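PDB 2PCN: S-adenosylmethionine:2-demethylmenaquinone methyltransferase from Geobacillus kaustophilus, which is of unknown function but belongs to the RraA-like family, whose members have a compact alpha/beta fold, and assembles from three chains. Local coordinates for residues M1-L6 with Y143-G148; S31-T36 with P55-V60; G139-A144 with N153-A158. One frame throughout, in Å; residues are numbered along the deposited sequence.

Contact 1: residues M1-L6 with Y143-G148; sequences MKTADL and YADADG
Thr3 and Asp145 meet tip to tip where the first turn of helix 3-10 docks on the beta-hairpin of strands 141-145 and 148-152. The polar core is a two-point grip at the helix start, just after the N-cap residue Lys2. Thr3 N gives Asp145 OD2 a nearly straight bond (2.9 Å, 168°), arriving from above the carboxylate plane, while Thr3 OG1 donates on the syn side of Asp145 OD1, tilted out of that plane (2.7 Å). Asp145 also orders its own hairpin: chi1 69° sets CG between the backbone N and the carbonyl carbon, and OD1 takes Asp147 N at 2.9 Å, closing an Asx turn, and Gly148 N at 3.2 Å. Three donors thus fix OD1.

Charge and water join the side that faces the second subunit. Lys2 NZ and Asp147 OD2 form only a long salt bridge (4.0 Å); a water accepts from Lys2 NZ and donates to Asp147 OD2 and Asp145 OD2 (2.8 Å to the latter). Lys2 has stronger partners in Asp96 and Glu99 of the second subunit, and Asp147 OD2 accepts from Asp96 N of that subunit, so this corner belongs to the trimer interface.

Van der Waals contacts finish the seam. The Thr3 CG2 methyl sits 3.5 Å from the carbonyl Gly148 O. The apolar pair is Leu6 and Tyr143, crossing at about a right angle: Leu6 CD1 lies over one face of the Tyr143 ring, 3.3 Å from Tyr143 CG.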
ATOM      1  N   MET A   1     -14.697  10.028  17.169  1.00 36.30           N
ATOM      2  CA  MET A   1     -13.279   9.631  16.928  1.00 27.82           C
ATOM      3  C   MET A   1     -12.955   9.391  15.457  1.00 21.06           C
ATOM      4  O   MET A   1     -11.787   9.370  15.070  1.00 15.48           O
ATOM      5  CB  MET A   1     -12.936   8.389  17.761  1.00 33.06           C
ATOM      6  CG  MET A   1     -14.066   7.373  17.897  1.00 45.00           C
ATOM      7  SD  MET A   1     -13.856   6.290  19.338  1.00 60.60           S
ATOM      8  CE  MET A   1     -13.400   4.733  18.568  1.00 59.91           C
ATOM      9  N   LYS A   2     -13.990   9.205  14.642  1.00 16.61           N
ATOM     10  CA  LYS A   2     -13.799   8.993  13.211  1.00 15.61           C
ATOM     11  C   LYS A   2     -13.480  10.335  12.571  1.00 14.22           C
ATOM     12  O   LYS A   2     -14.155  11.329  12.840  1.00 12.78           O
ATOM     13  CB  LYS A   2     -15.071   8.426  12.571  1.00 13.91           C
ATOM     14  CG  LYS A   2     -15.338   6.963  12.882  1.00 13.42           C
ATOM     15  CD  LYS A   2     -16.676   6.501  12.309  1.00 15.95           C
ATOM     16  CE  LYS A   2     -16.831   6.867  10.831  1.00 19.14           C
ATOM     17  NZ  LYS A   2     -15.763   6.283   9.965  1.00 17.27           N
ATOM     18  N   THR A   3     -12.457  10.374  11.725  1.00 13.36           N
ATOM     19  CA  THR A   3     -12.098  11.619  11.064  1.00 11.01           C
ATOM     20  C   THR A   3     -13.225  12.060  10.139  1.00 13.73           C
ATOM     21  O   THR A   3     -13.421  13.250   9.915  1.00  9.49           O
ATOM     22  CB  THR A   3     -10.796  11.475  10.247  1.00  9.54           C
ATOM     23  OG1 THR A   3     -10.907  10.362   9.348  1.00  9.41           O
ATOM     24  CG2 THR A   3      -9.612  11.258  11.182  1.00  8.28           C
ATOM     25  N   ALA A   4     -13.973  11.094   9.613  1.00 11.90           N
ATOM     26  CA  ALA A   4     -15.085  11.398   8.721  1.00 11.15           C
ATOM     27  C   ALA A   4     -16.152  12.190   9.469  1.00 15.02           C
ATOM     28  O   ALA A   4     -16.678  13.175   8.950  1.00 14.93           O
ATOM     29  CB  ALA A   4     -15.678  10.109   8.167  1.00 15.09           C
ATOM     30  N   ASP A   5     -16.464  11.763  10.691  1.00 12.33           N
ATOM     31  CA  ASP A   5     -17.471  12.451  11.497  1.00 13.73           C
ATOM     32  C   ASP A   5     -16.994  13.830  11.934  1.00 15.40           C
ATOM     33  O   ASP A   5     -17.776  14.781  11.968  1.00 19.14           O
ATOM     34  CB  ASP A   5     -17.841  11.625  12.733  1.00 15.67           C
ATOM     35  CG  ASP A   5     -18.584  10.350  12.383  1.00 22.59           C
ATOM     36  OD1 ASP A   5     -19.312  10.344  11.369  1.00 28.42           O
ATOM     37  OD2 ASP A   5     -18.456   9.359  13.129  1.00 21.89           O
ATOM     38  N   LEU A   6     -15.712  13.936  12.271  1.00 15.26           N
ATOM     39  CA  LEU A   6     -15.139  15.211  12.696  1.00 14.18           C
ATOM     40  C   LEU A   6     -15.178  16.228  11.562  1.00 16.76           C
ATOM     41  O   LEU A   6     -15.431  17.413  11.789  1.00 13.71           O
ATOM     42  CB  LEU A   6     -13.701  15.007  13.172  1.00 12.95           C
ATOM     43  CG  LEU A   6     -13.587  14.172  14.448  1.00 13.49           C
ATOM     44  CD1 LEU A   6     -12.124  13.858  14.742  1.00 20.23           C
ATOM     45  CD2 LEU A   6     -14.229  14.936  15.605  1.00 16.30           C
ATOM     46  N   TYR A 143      -6.394  14.028  15.254  1.00 10.08           N
ATOM     47  CA  TYR A 143      -7.251  12.850  15.231  1.00 10.38           C
ATOM     48  C   TYR A 143      -6.851  12.042  14.007  1.00  9.67           C
ATOM     49  O   TYR A 143      -6.779  12.576  12.900  1.00  8.82           O
ATOM     50  CB  TYR A 143      -8.717  13.269  15.117  1.00 12.58           C
ATOM     51  CG  TYR A 143      -9.175  14.178  16.236  1.00 11.25           C
ATOM     52  CD1 TYR A 143      -9.643  13.656  17.440  1.00 13.00           C
ATOM     53  CD2 TYR A 143      -9.105  15.563  16.101  1.00 14.50           C
ATOM     54  CE1 TYR A 143     -10.032  14.493  18.486  1.00 19.07           C
ATOM     55  CE2 TYR A 143      -9.492  16.409  17.139  1.00 17.45           C
ATOM     56  CZ  TYR A 143      -9.954  15.869  18.328  1.00 22.98           C
ATOM     57  OH  TYR A 143     -10.340  16.707  19.351  1.00 23.90           O
ATOM     58  N   ALA A 144      -6.575  10.762  14.207  1.00  8.95           N
ATOM     59  CA  ALA A 144      -6.175   9.917  13.097  1.00 10.84           C
ATOM     60  C   ALA A 144      -6.913   8.590  13.066  1.00 11.41           C
ATOM     61  O   ALA A 144      -7.289   8.043  14.103  1.00 10.30           O
ATOM     62  CB  ALA A 144      -4.671   9.670  13.152  1.00 11.41           C
ATOM     63  N   ASP A 145      -7.128   8.084  11.859  1.00  7.56           N
ATOM     64  CA  ASP A 145      -7.769   6.792  11.684  1.00 11.13           C
ATOM     65  C   ASP A 145      -7.515   6.283  10.275  1.00 12.12           C
ATOM     66  O   ASP A 145      -6.712   6.857   9.536  1.00  9.41           O
ATOM     67  CB  ASP A 145      -9.276   6.850  12.007  1.00  6.31           C
ATOM     68  CG  ASP A 145     -10.079   7.643  10.996  1.00 10.42           C
ATOM     69  OD1 ASP A 145      -9.512   8.095   9.982  1.00  9.89           O
ATOM     70  OD2 ASP A 145     -11.297   7.803  11.225  1.00 12.53           O
ATOM     71  N   ALA A 146      -8.187   5.199   9.912  1.00  8.90           N
ATOM     72  CA  ALA A 146      -8.018   4.585   8.600  1.00 14.26           C
ATOM     73  C   ALA A 146      -8.308   5.493   7.405  1.00 13.94           C
ATOM     74  O   ALA A 146      -7.812   5.240   6.306  1.00 11.17           O
ATOM     75  CB  ALA A 146      -8.881   3.324   8.511  1.00 11.77           C
ATOM     76  N   ASP A 147      -9.099   6.542   7.606  1.00 10.04           N
ATOM     77  CA  ASP A 147      -9.435   7.442   6.501  1.00  7.75           C
ATOM     78  C   ASP A 147      -8.503   8.638   6.331  1.00  9.70           C
ATOM     79  O   ASP A 147      -8.394   9.190   5.237  1.00 10.26           O
ATOM     80  CB  ASP A 147     -10.873   7.943   6.642  1.00  8.22           C
ATOM     81  CG  ASP A 147     -11.885   6.826   6.520  1.00 13.43           C
ATOM     82  OD1 ASP A 147     -11.669   5.926   5.683  1.00 10.37           O
ATOM     83  OD2 ASP A 147     -12.899   6.853   7.248  1.00 11.00           O
ATOM     84  N   GLY A 148      -7.832   9.042   7.403  1.00 12.31           N
ATOM     85  CA  GLY A 148      -6.936  10.177   7.290  1.00  8.64           C
ATOM     86  C   GLY A 148      -6.532  10.774   8.620  1.00 11.21           C
ATOM     87  O   GLY A 148      -6.673  10.145   9.670  1.00  9.59           O
TER
HETATM   88  O   HOH W   1      -9.237   9.405  15.890  1.00 12.87           O
HETATM   89  O   HOH W   2     -13.522   7.945   9.504  1.00  9.72           O

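Contact 2: residues S31-T36 with P55-V60; sequences SGPIAT and PGTVLV
The pyrrolidine ring of Pro33 meets Gly56 through its CD corner, with Pro33 CD 3.5 Å from Gly56 O, while Tyr141 of the neighbouring strand also packs on Pro33. This touch lies just before the parallel pairing of strands 30-38 and 58-62, which with helix 44-52 form a beta-alpha-beta unit. On one face of this sheet lie Ile34, Thr36, Val58 and Val60; on the other, Ala35 and Leu59.

Three backbone hydrogen bonds join the strands. Val58 N donates to Pro33 O at 2.9 Å and Ala35 N to Val58 O at 3.2 Å, both donors tilted from the carbonyl plane. Val60 N reaches Ala35 O almost along the C=O axis, with an N-H...O angle of 177°. Backbone CA-H...O contacts, such as Ile34 CA to Val58 O, fill in between.

On the first face, Ile34 and Val60 cross obliquely and touch through their CG2 methyls (3.8 Å). Val58 points CG2 at the backbone of Ser31 and Gly32, and Val142, Leu129 and Phe131 pack against this side. On the second face, Leu59 has CG anti to its backbone N, and chi2 of 71° then places CD1 3.8 Å from Ala35 CB; helix 44-52 covers Leu59 with Val46, Ala49 and Leu50.

Beside the loop that leads into strand 58-62, a water donates to both Ser31 O and Gly56 O. The tightest carbon contact is Ala35 CB to Thr57 CG2, at 3.4 Å.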
ATOM      1  N   SER A  31      -5.857   9.582  18.859  1.00 10.72           N
ATOM      2  CA  SER A  31      -5.931  11.035  18.871  1.00 12.91           C
ATOM      3  C   SER A  31      -5.451  11.591  20.205  1.00 11.90           C
ATOM      4  O   SER A  31      -5.292  10.852  21.177  1.00 13.52           O
ATOM      5  CB  SER A  31      -7.373  11.484  18.624  1.00 10.28           C
ATOM      6  OG  SER A  31      -8.218  11.063  19.686  1.00 15.42           O
ATOM      7  N   GLY A  32      -5.226  12.900  20.246  1.00 12.05           N
ATOM      8  CA  GLY A  32      -4.765  13.527  21.468  1.00 13.06           C
ATOM      9  C   GLY A  32      -3.991  14.804  21.201  1.00 13.26           C
ATOM     10  O   GLY A  32      -3.775  15.171  20.045  1.00 12.51           O
ATOM     11  N   PRO A  33      -3.553  15.502  22.260  1.00 11.27           N
ATOM     12  CA  PRO A  33      -2.796  16.750  22.137  1.00 10.48           C
ATOM     13  C   PRO A  33      -1.463  16.517  21.441  1.00 10.38           C
ATOM     14  O   PRO A  33      -0.776  15.533  21.703  1.00 12.55           O
ATOM     15  CB  PRO A  33      -2.633  17.194  23.588  1.00 11.38           C
ATOM     16  CG  PRO A  33      -2.522  15.895  24.310  1.00 14.83           C
ATOM     17  CD  PRO A  33      -3.619  15.065  23.665  1.00 11.91           C
ATOM     18  N   ILE A  34      -1.109  17.440  20.557  1.00 10.64           N
ATOM     19  CA  ILE A  34       0.122  17.369  19.787  1.00 10.26           C
ATOM     20  C   ILE A  34       1.368  17.882  20.511  1.00 12.66           C
ATOM     21  O   ILE A  34       1.332  18.901  21.194  1.00  9.45           O
ATOM     22  CB  ILE A  34      -0.018  18.187  18.475  1.00 11.70           C
ATOM     23  CG1 ILE A  34      -0.995  17.498  17.525  1.00 15.33           C
ATOM     24  CG2 ILE A  34       1.338  18.386  17.830  1.00 16.19           C
ATOM     25  CD1 ILE A  34      -1.252  18.292  16.251  1.00 20.06           C
ATOM     26  N   ALA A  35       2.459  17.143  20.346  1.00  9.24           N
ATOM     27  CA  ALA A  35       3.771  17.496  20.872  1.00 11.97           C
ATOM     28  C   ALA A  35       4.577  17.430  19.578  1.00 10.59           C
ATOM     29  O   ALA A  35       4.393  16.494  18.794  1.00  9.67           O
ATOM     30  CB  ALA A  35       4.263  16.447  21.856  1.00 14.07           C
ATOM     31  N   THR A  36       5.452  18.404  19.338  1.00  8.55           N
ATOM     32  CA  THR A  36       6.215  18.424  18.091  1.00 10.74           C
ATOM     33  C   THR A  36       7.720  18.233  18.189  1.00 10.42           C
ATOM     34  O   THR A  36       8.355  18.583  19.188  1.00  8.94           O
ATOM     35  CB  THR A  36       5.993  19.746  17.319  1.00 12.38           C
ATOM     36  OG1 THR A  36       6.527  20.836  18.083  1.00 14.09           O
ATOM     37  CG2 THR A  36       4.511  19.988  17.069  1.00 11.27           C
ATOM     38  N   PRO A  55       1.115  11.761  29.279  1.00 16.65           N
ATOM     39  CA  PRO A  55       0.376  10.591  28.796  1.00 14.89           C
ATOM     40  C   PRO A  55      -0.763  11.065  27.891  1.00 18.13           C
ATOM     41  O   PRO A  55      -1.342  12.129  28.122  1.00 15.51           O
ATOM     42  CB  PRO A  55      -0.148   9.955  30.086  1.00 14.61           C
ATOM     43  CG  PRO A  55       0.887  10.347  31.102  1.00 23.67           C
ATOM     44  CD  PRO A  55       1.139  11.794  30.751  1.00 17.37           C
ATOM     45  N   GLY A  56      -1.080  10.282  26.864  1.00 11.36           N
ATOM     46  CA  GLY A  56      -2.155  10.653  25.957  1.00 15.29           C
ATOM     47  C   GLY A  56      -1.707  11.505  24.783  1.00 15.76           C
ATOM     48  O   GLY A  56      -2.474  11.751  23.849  1.00 12.96           O
ATOM     49  N   THR A  57      -0.458  11.955  24.826  1.00 13.68           N
ATOM     50  CA  THR A  57       0.102  12.791  23.768  1.00 11.24           C
ATOM     51  C   THR A  57       0.303  12.041  22.456  1.00  8.90           C
ATOM     52  O   THR A  57       0.543  10.834  22.444  1.00  8.87           O
ATOM     53  CB  THR A  57       1.494  13.351  24.169  1.00 12.80           C
ATOM     54  OG1 THR A  57       1.362  14.219  25.299  1.00 10.44           O
ATOM     55  CG2 THR A  57       2.120  14.125  23.009  1.00  9.23           C
ATOM     56  N   VAL A  58       0.193  12.773  21.354  1.00  9.79           N
ATOM     57  CA  VAL A  58       0.445  12.227  20.031  1.00  6.99           C
ATOM     58  C   VAL A  58       1.669  13.010  19.568  1.00  7.10           C
ATOM     59  O   VAL A  58       1.593  14.222  19.370  1.00 10.09           O
ATOM     60  CB  VAL A  58      -0.710  12.488  19.040  1.00 10.15           C
ATOM     61  CG1 VAL A  58      -0.257  12.140  17.626  1.00 14.49           C
ATOM     62  CG2 VAL A  58      -1.920  11.637  19.410  1.00  9.35           C
ATOM     63  N   LEU A  59       2.799  12.328  19.428  1.00  9.58           N
ATOM     64  CA  LEU A  59       4.018  12.995  18.990  1.00 10.41           C
ATOM     65  C   LEU A  59       4.025  13.095  17.472  1.00  8.09           C
ATOM     66  O   LEU A  59       3.877  12.090  16.779  1.00 10.21           O
ATOM     67  CB  LEU A  59       5.253  12.217  19.452  1.00 10.84           C
ATOM     68  CG  LEU A  59       6.585  12.912  19.140  1.00 14.11           C
ATOM     69  CD1 LEU A  59       6.740  14.129  20.040  1.00 14.79           C
ATOM     70  CD2 LEU A  59       7.739  11.957  19.356  1.00  8.86           C
ATOM     71  N   VAL A  60       4.179  14.312  16.959  1.00  6.60           N
ATOM     72  CA  VAL A  60       4.231  14.532  15.522  1.00  6.68           C
ATOM     73  C   VAL A  60       5.676  14.883  15.203  1.00 11.44           C
ATOM     74  O   VAL A  60       6.224  15.848  15.744  1.00  7.53           O
ATOM     75  CB  VAL A  60       3.305  15.695  15.090  1.00  8.32           C
ATOM     76  CG1 VAL A  60       3.375  15.886  13.581  1.00  9.23           C
ATOM     77  CG2 VAL A  60       1.874  15.393  15.517  1.00 12.64           C
TER
HETATM   78  O   HOH W   3      -5.119  11.097  23.916  1.00 17.37           O

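Contact 3: residues G139-A144 with N153-A158; sequences GAYVYA and NKDLLA
Tyr141 lays one ring face against Asp155 where the loop after strand 148-152 folds back beside strand 141-145. That loop contains a type I beta turn from Asp155 to Ala158, and an Asx turn at its start. The packing is close on the strand side. Asp155 CB makes a CH-pi contact, 3.8 Å from the centroid of the Tyr141 ring and 19° off the normal, while Asp155 CA stands over the same ring, displaced toward the rim. Backbone atoms of the loop approach too, Tyr141 CD2 lying 3.1 Å from Asp155 N. In Asp155, CG is anti to the backbone N (chi1 -167°); from there OD1 accepts from Leu157 N at 2.7 Å, nearly in line with its C-O bond, and OD2 rests 3.7 Å from Tyr141 CZ.

A second tyrosine on the same side of the strand supplies the polar link. Leu156 N donates to Tyr143 OH (3.1 Å, 155°), so the turn is held by the hydroxyl as well as by the Tyr141 ring. Leu156 itself packs against Phe10 of helix 3-10.

The outer part is looser. The side chains of Asn153 and Lys154 set out away from the strand, and Lys154 NZ forms a salt bridge with Glu13. Exposed Leu157 brings CD1 only to 4.4 Å from Tyr143 CE1. At the far end Ala158 is poorly ordered, and its backbone N makes a weak turn bond, 3.5 Å from Asp155 O.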
ATOM      1  N   GLY A 139       0.241  21.777  21.381  1.00 17.20           N
ATOM      2  CA  GLY A 139      -0.994  22.057  22.091  1.00 21.83           C
ATOM      3  C   GLY A 139      -2.233  21.830  21.246  1.00 23.53           C
ATOM      4  O   GLY A 139      -3.340  21.729  21.780  1.00 24.33           O
ATOM      5  N   ALA A 140      -2.059  21.770  19.930  1.00 16.14           N
ATOM      6  CA  ALA A 140      -3.182  21.527  19.031  1.00 15.48           C
ATOM      7  C   ALA A 140      -3.593  20.071  19.219  1.00 16.43           C
ATOM      8  O   ALA A 140      -2.886  19.309  19.874  1.00 14.60           O
ATOM      9  CB  ALA A 140      -2.769  21.780  17.582  1.00 17.99           C
ATOM     10  N   TYR A 141      -4.734  19.688  18.654  1.00 15.47           N
ATOM     11  CA  TYR A 141      -5.227  18.319  18.778  1.00 15.04           C
ATOM     12  C   TYR A 141      -5.276  17.608  17.434  1.00 14.17           C
ATOM     13  O   TYR A 141      -5.748  18.166  16.445  1.00 14.37           O
ATOM     14  CB  TYR A 141      -6.624  18.318  19.406  1.00 21.20           C
ATOM     15  CG  TYR A 141      -6.622  18.267  20.918  1.00 31.87           C
ATOM     16  CD1 TYR A 141      -6.643  17.046  21.591  1.00 37.11           C
ATOM     17  CD2 TYR A 141      -6.576  19.437  21.676  1.00 39.49           C
ATOM     18  CE1 TYR A 141      -6.620  16.989  22.983  1.00 41.54           C
ATOM     19  CE2 TYR A 141      -6.551  19.392  23.070  1.00 44.47           C
ATOM     20  CZ  TYR A 141      -6.575  18.165  23.716  1.00 45.91           C
ATOM     21  OH  TYR A 141      -6.553  18.114  25.093  1.00 49.62           O
ATOM     22  N   VAL A 142      -4.794  16.369  17.401  1.00  8.96           N
ATOM     23  CA  VAL A 142      -4.801  15.602  16.165  1.00  8.95           C
ATOM     24  C   VAL A 142      -5.646  14.338  16.303  1.00 10.48           C
ATOM     25  O   VAL A 142      -5.630  13.670  17.336  1.00 13.40           O
ATOM     26  CB  VAL A 142      -3.360  15.226  15.733  1.00 11.68           C
ATOM     27  CG1 VAL A 142      -2.697  14.363  16.798  1.00  5.81           C
ATOM     28  CG2 VAL A 142      -3.386  14.512  14.390  1.00 10.42           C
ATOM     29  N   TYR A 143      -6.394  14.028  15.254  1.00 10.08           N
ATOM     30  CA  TYR A 143      -7.251  12.850  15.231  1.00 10.38           C
ATOM     31  C   TYR A 143      -6.851  12.042  14.007  1.00  9.67           C
ATOM     32  O   TYR A 143      -6.779  12.576  12.900  1.00  8.82           O
ATOM     33  CB  TYR A 143      -8.717  13.269  15.117  1.00 12.58           C
ATOM     34  CG  TYR A 143      -9.175  14.178  16.236  1.00 11.25           C
ATOM     35  CD1 TYR A 143      -9.643  13.656  17.440  1.00 13.00           C
ATOM     36  CD2 TYR A 143      -9.105  15.563  16.101  1.00 14.50           C
ATOM     37  CE1 TYR A 143     -10.032  14.493  18.486  1.00 19.07           C
ATOM     38  CE2 TYR A 143      -9.492  16.409  17.139  1.00 17.45           C
ATOM     39  CZ  TYR A 143      -9.954  15.869  18.328  1.00 22.98           C
ATOM     40  OH  TYR A 143     -10.340  16.707  19.351  1.00 23.90           O
ATOM     41  N   ALA A 144      -6.575  10.762  14.207  1.00  8.95           N
ATOM     42  CA  ALA A 144      -6.175   9.917  13.097  1.00 10.84           C
ATOM     43  C   ALA A 144      -6.913   8.590  13.066  1.00 11.41           C
ATOM     44  O   ALA A 144      -7.289   8.043  14.103  1.00 10.30           O
ATOM     45  CB  ALA A 144      -4.671   9.670  13.152  1.00 11.41           C
ATOM     46  N   ASN A 153      -7.371  23.180  16.548  1.00 25.62           N
ATOM     47  CA  ASN A 153      -6.581  23.989  17.468  1.00 33.17           C
ATOM     48  C   ASN A 153      -6.971  23.795  18.929  1.00 36.76           C
ATOM     49  O   ASN A 153      -6.463  24.487  19.812  1.00 41.15           O
ATOM     50  CB  ASN A 153      -6.672  25.468  17.087  1.00 44.49           C
ATOM     51  CG  ASN A 153      -5.885  25.795  15.831  1.00 53.72           C
ATOM     52  OD1 ASN A 153      -5.867  26.938  15.375  1.00 61.69           O
ATOM     53  ND2 ASN A 153      -5.224  24.787  15.266  1.00 59.89           N
ATOM     54  N   LYS A 154      -7.868  22.849  19.179  1.00 31.74           N
ATOM     55  CA  LYS A 154      -8.314  22.547  20.533  1.00 36.25           C
ATOM     56  C   LYS A 154      -9.137  21.267  20.567  1.00 35.15           C
ATOM     57  O   LYS A 154      -9.544  20.757  19.523  1.00 32.18           O
ATOM     58  CB  LYS A 154      -9.126  23.717  21.104  1.00 36.54           C
ATOM     59  CG  LYS A 154     -10.233  24.245  20.201  1.00 42.92           C
ATOM     60  CD  LYS A 154     -11.420  23.302  20.119  1.00 47.44           C
ATOM     61  CE  LYS A 154     -12.553  23.929  19.323  1.00 52.34           C
ATOM     62  NZ  LYS A 154     -12.135  24.285  17.936  1.00 56.67           N
ATOM     63  N   ASP A 155      -9.371  20.748  21.766  1.00 35.86           N
ATOM     64  CA  ASP A 155     -10.150  19.527  21.923  1.00 39.56           C
ATOM     65  C   ASP A 155     -11.577  19.783  21.446  1.00 41.33           C
ATOM     66  O   ASP A 155     -12.332  20.514  22.087  1.00 40.90           O
ATOM     67  CB  ASP A 155     -10.163  19.096  23.392  1.00 43.04           C
ATOM     68  CG  ASP A 155     -10.686  17.687  23.577  1.00 45.49           C
ATOM     69  OD1 ASP A 155     -11.754  17.370  23.013  1.00 49.15           O
ATOM     70  OD2 ASP A 155     -10.030  16.900  24.292  1.00 51.36           O
ATOM     71  N   LEU A 156     -11.938  19.179  20.319  1.00 41.76           N
ATOM     72  CA  LEU A 156     -13.268  19.354  19.743  1.00 44.27           C
ATOM     73  C   LEU A 156     -14.349  18.569  20.474  1.00 46.88           C
ATOM     74  O   LEU A 156     -15.539  18.768  20.226  1.00 46.45           O
ATOM     75  CB  LEU A 156     -13.262  18.943  18.266  1.00 40.74           C
ATOM     76  CG  LEU A 156     -12.418  19.778  17.302  1.00 37.65           C
ATOM     77  CD1 LEU A 156     -12.533  19.209  15.898  1.00 34.76           C
ATOM     78  CD2 LEU A 156     -12.888  21.223  17.327  1.00 36.37           C
ATOM     79  N   LEU A 157     -13.940  17.681  21.374  1.00 51.91           N
ATOM     80  CA  LEU A 157     -14.893  16.865  22.116  1.00 58.23           C
ATOM     81  C   LEU A 157     -15.005  17.272  23.580  1.00 63.16           C
ATOM     82  O   LEU A 157     -15.524  16.521  24.406  1.00 64.31           O
ATOM     83  CB  LEU A 157     -14.495  15.394  22.013  1.00 57.22           C
ATOM     84  CG  LEU A 157     -14.368  14.879  20.577  1.00 59.49           C
ATOM     85  CD1 LEU A 157     -13.813  13.473  20.592  1.00 61.00           C
ATOM     86  CD2 LEU A 157     -15.724  14.922  19.887  1.00 60.76           C
ATOM     87  N   ALA A 158     -14.516  18.467  23.893  1.00 69.07           N
ATOM     88  CA  ALA A 158     -14.567  18.989  25.252  1.00 75.58           C
ATOM     89  C   ALA A 158     -15.035  20.436  25.196  1.00 79.75           C
ATOM     90  O   ALA A 158     -15.112  21.121  26.216  1.00 83.57           O
ATOM     91  CB  ALA A 158     -13.190  18.905  25.896  1.00 75.70           C
TER

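How the contacts relate
Strands 30-38 and 141-145, antiparallel neighbours in one mixed sheet, tie the three contacts together. Contacts 1 and 3 share Tyr143 and Ala144, with centres about 12 Å apart; contact 1 takes the hairpin end of the strand and contact 3 its start. Strand 30-38 pairs along one edge with 58-62 in contact 2 and along the other with 141-145; the centre of contact 2 is about 10 Å from that of contact 3 and 16 Å from that of contact 1. Probable hydrogen bonds bridge contacts 2 and 3, Ile34 N to Ala140 O at 2.7 Å and Gly32 N to Val142 O at 3.0 Å. Ser31 CB packs on Tyr143 CD1 at 3.4 Å. Among the three, contact 1 alone reaches another subunit.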